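Local coordinates for protein histidine acid phosphatase (Hafnia alvei, PDB 4ARU) that belongs to the histidine acid phosphatases, branch 2 of the histidine phosphatase superfamily, at residues V14-H19 against T308-I313. Residues are numbered along the deposited sequence; the frame is centred on the assembly and turned at random.
Sequences VILSRH and TNIANI
Leu16 and Ile310 lie side by side, each reaching past the other toward the opposite backbone, where the strand containing 14-18 meets the helix containing 308-313, an alpha/beta packing in the sheet-and-helix core of the histidine phosphatase fold. The two axes come within 8.3 Å at 133°. No hydrogen bond joins the segments, and aliphatic side chains carry the contact. Leu16 suits the strand because its branch point lies one carbon out: with CG anti to the backbone N (chi1 173°), the fork reaches the near side of the helix. Its CG lies 4.1 Å from Ile310 CG1, while CD2 goes on to Ile313 CG1 at 3.8 Å, the two side chains meeting at a slant. That methyl also rests 4.0 Å from Asn309 O, a carbonyl already occupied by the helical bond from Ile313 N.

Beta-branched Ile310 sets CG2 beside its own carbonyl carbon, while CG1, anti to that carbon, carries CD1 to the strand, chi2 being 175°. Ile310 and Ile313 also touch Leu336 of strand 335-342, and helix 264-282 touches Ile313 and Asn309. Asn309 suits a buried helical position because its amide is satisfied, OD1 by His306 N and ND2 by Phe127 O.

At the strand's end Arg18 turns its extended chain away from the helix, toward a bound tartaric acid, probably from the crystallisation liquor, to which NH2 hydrogen-bonds; NH1 forms a salt bridge with Glu222 and a hydrogen bond to Thr330 O. Its backbone nevertheless belongs to the contact: the terminal methyl CD1 of Ile310 lies 3.6 Å from Leu16 O and 3.7 Å from Arg18 N.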
ATOM      1  N   VAL A  14      -7.637 -12.710   3.424  1.00  7.39           N
ATOM      2  CA  VAL A  14      -7.684 -11.764   2.321  1.00  7.35           C
ATOM      3  C   VAL A  14      -6.480 -10.850   2.479  1.00  7.32           C
ATOM      4  O   VAL A  14      -6.308 -10.206   3.534  1.00  7.04           O
ATOM      5  CB  VAL A  14      -8.969 -10.937   2.307  1.00  8.05           C
ATOM      6  CG1 VAL A  14      -8.951  -9.985   1.096  1.00  8.39           C
ATOM      7  CG2 VAL A  14     -10.194 -11.798   2.387  1.00  8.96           C
ATOM      8  N   ILE A  15      -5.642 -10.789   1.464  1.00  6.97           N
ATOM      9  CA  ILE A  15      -4.424 -10.052   1.479  1.00  6.82           C
ATOM     10  C   ILE A  15      -4.514  -8.909   0.484  1.00  6.72           C
ATOM     11  O   ILE A  15      -4.766  -9.164  -0.694  1.00  8.26           O
ATOM     12  CB  ILE A  15      -3.261 -10.959   1.075  1.00  7.02           C
ATOM     13  CG1 ILE A  15      -3.210 -12.184   2.021  1.00  7.38           C
ATOM     14  CG2 ILE A  15      -1.941 -10.211   1.076  1.00  7.02           C
ATOM     15  CD1 ILE A  15      -2.179 -13.216   1.647  1.00  8.27           C
ATOM     16  N   LEU A  16      -4.367  -7.677   0.937  1.00  6.24           N
ATOM     17  CA  LEU A  16      -4.337  -6.505   0.055  1.00  5.80           C
ATOM     18  C   LEU A  16      -2.896  -6.052   0.047  1.00  5.44           C
ATOM     19  O   LEU A  16      -2.369  -5.503   1.031  1.00  5.78           O
ATOM     20  CB  LEU A  16      -5.292  -5.392   0.557  1.00  6.22           C
ATOM     21  CG  LEU A  16      -5.142  -4.119  -0.263  1.00  6.49           C
ATOM     22  CD1 LEU A  16      -5.544  -4.311  -1.724  1.00  6.87           C
ATOM     23  CD2 LEU A  16      -5.980  -3.012   0.319  1.00  6.96           C
ATOM     24  N   SER A  17      -2.210  -6.367  -1.047  1.00  5.29           N
ATOM     25  CA  SER A  17      -0.785  -6.178  -1.159  1.00  5.41           C
ATOM     26  C   SER A  17      -0.435  -5.027  -2.073  1.00  5.48           C
ATOM     27  O   SER A  17      -1.010  -4.907  -3.156  1.00  6.75           O
ATOM     28  CB  SER A  17      -0.137  -7.424  -1.754  1.00  5.43           C
ATOM     29  OG  SER A  17       1.272  -7.351  -1.715  1.00  5.81           O
ATOM     30  N   ARG A  18       0.565  -4.231  -1.717  1.00  5.27           N
ATOM     31  CA  ARG A  18       1.184  -3.355  -2.715  1.00  5.24           C
ATOM     32  C   ARG A  18       1.992  -4.208  -3.661  1.00  5.11           C
ATOM     33  O   ARG A  18       2.559  -5.237  -3.278  1.00  5.39           O
ATOM     34  CB  ARG A  18       2.079  -2.347  -2.051  1.00  5.33           C
ATOM     35  CG  ARG A  18       2.660  -1.274  -2.967  1.00  5.76           C
ATOM     36  CD  ARG A  18       3.472  -0.255  -2.193  1.00  6.05           C
ATOM     37  NE  ARG A  18       4.042   0.705  -3.130  1.00  6.39           N
ATOM     38  CZ  ARG A  18       5.170   1.355  -2.971  1.00  6.49           C
ATOM     39  NH1 ARG A  18       5.870   1.277  -1.845  1.00  6.68           N
ATOM     40  NH2 ARG A  18       5.619   2.133  -3.947  1.00  6.51           N
ATOM     41  N   HIS A  19       2.094  -3.773  -4.906  1.00  5.17           N
ATOM     42  CA  HIS A  19       3.042  -4.394  -5.819  1.00  5.72           C
ATOM     43  C   HIS A  19       4.479  -4.290  -5.348  1.00  5.66           C
ATOM     44  O   HIS A  19       4.829  -3.592  -4.388  1.00  5.96           O
ATOM     45  CB  HIS A  19       2.944  -3.738  -7.213  1.00  6.02           C
ATOM     46  CG  HIS A  19       3.192  -2.274  -7.202  1.00  6.16           C
ATOM     47  ND1 HIS A  19       4.425  -1.696  -6.992  1.00  6.26           N
ATOM     48  CD2 HIS A  19       2.312  -1.254  -7.324  1.00  6.49           C
ATOM     49  CE1 HIS A  19       4.296  -0.378  -6.983  1.00  6.69           C
ATOM     50  NE2 HIS A  19       3.023  -0.089  -7.207  1.00  6.82           N
ATOM     51  N   THR A 308      -1.623   3.537  -2.380  1.00  6.47           N
ATOM     52  CA  THR A 308      -2.802   4.329  -2.102  1.00  6.84           C
ATOM     53  C   THR A 308      -4.009   3.517  -1.645  1.00  6.55           C
ATOM     54  O   THR A 308      -4.783   3.963  -0.823  1.00  6.23           O
ATOM     55  CB  THR A 308      -3.184   5.198  -3.298  1.00  8.07           C
ATOM     56  OG1 THR A 308      -3.467   4.358  -4.410  1.00  9.08           O
ATOM     57  CG2 THR A 308      -2.064   6.152  -3.699  1.00  8.68           C
ATOM     58  N   ASN A 309      -4.124   2.281  -2.134  1.00  6.25           N
ATOM     59  CA  ASN A 309      -5.229   1.404  -1.772  1.00  5.92           C
ATOM     60  C   ASN A 309      -5.103   1.000  -0.290  1.00  5.70           C
ATOM     61  O   ASN A 309      -6.085   1.023   0.495  1.00  6.00           O
ATOM     62  CB  ASN A 309      -5.271   0.131  -2.622  1.00  6.07           C
ATOM     63  CG  ASN A 309      -5.411   0.370  -4.098  1.00  6.75           C
ATOM     64  OD1 ASN A 309      -4.641  -0.123  -4.911  1.00  7.07           O
ATOM     65  ND2 ASN A 309      -6.445   1.112  -4.476  1.00  6.87           N
ATOM     66  N   ILE A 310      -3.900   0.636   0.107  1.00  5.72           N
ATOM     67  CA  ILE A 310      -3.675   0.268   1.507  1.00  5.95           C
ATOM     68  C   ILE A 310      -3.960   1.494   2.389  1.00  5.92           C
ATOM     69  O   ILE A 310      -4.580   1.390   3.453  1.00  5.87           O
ATOM     70  CB  ILE A 310      -2.231  -0.284   1.740  1.00  6.01           C
ATOM     71  CG1 ILE A 310      -2.123  -1.666   1.076  1.00  6.45           C
ATOM     72  CG2 ILE A 310      -1.917  -0.353   3.228  1.00  6.40           C
ATOM     73  CD1 ILE A 310      -0.733  -2.265   1.113  1.00  6.92           C
ATOM     74  N   ALA A 311      -3.495   2.656   1.971  1.00  5.52           N
ATOM     75  CA  ALA A 311      -3.714   3.880   2.775  1.00  5.87           C
ATOM     76  C   ALA A 311      -5.188   4.213   2.835  1.00  5.92           C
ATOM     77  O   ALA A 311      -5.700   4.607   3.902  1.00  6.05           O
ATOM     78  CB  ALA A 311      -2.903   5.032   2.214  1.00  6.18           C
ATOM     79  N   ASN A 312      -5.910   4.045   1.731  1.00  5.75           N
ATOM     80  CA  ASN A 312      -7.347   4.300   1.765  1.00  6.27           C
ATOM     81  C   ASN A 312      -8.064   3.394   2.776  1.00  6.47           C
ATOM     82  O   ASN A 312      -8.891   3.831   3.550  1.00  6.31           O
ATOM     83  CB  ASN A 312      -8.004   4.034   0.404  1.00  6.58           C
ATOM     84  CG  ASN A 312      -7.571   4.980  -0.717  1.00  6.92           C
ATOM     85  OD1 ASN A 312      -7.700   4.586  -1.901  1.00  7.29           O
ATOM     86  ND2 ASN A 312      -7.154   6.199  -0.428  1.00  7.34           N
ATOM     87  N   ILE A 313      -7.740   2.113   2.747  1.00  6.45           N
ATOM     88  CA  ILE A 313      -8.376   1.138   3.646  1.00  6.88           C
ATOM     89  C   ILE A 313      -8.018   1.479   5.074  1.00  7.19           C
ATOM     90  O   ILE A 313      -8.879   1.430   5.952  1.00  7.35           O
ATOM     91  CB  ILE A 313      -7.975  -0.298   3.266  1.00  6.83           C
ATOM     92  CG1 ILE A 313      -8.558  -0.641   1.893  1.00  6.91           C
ATOM     93  CG2 ILE A 313      -8.351  -1.288   4.370  1.00  7.09           C
ATOM     94  CD1 ILE A 313     -10.036  -0.698   1.840  1.00  7.32           C
TER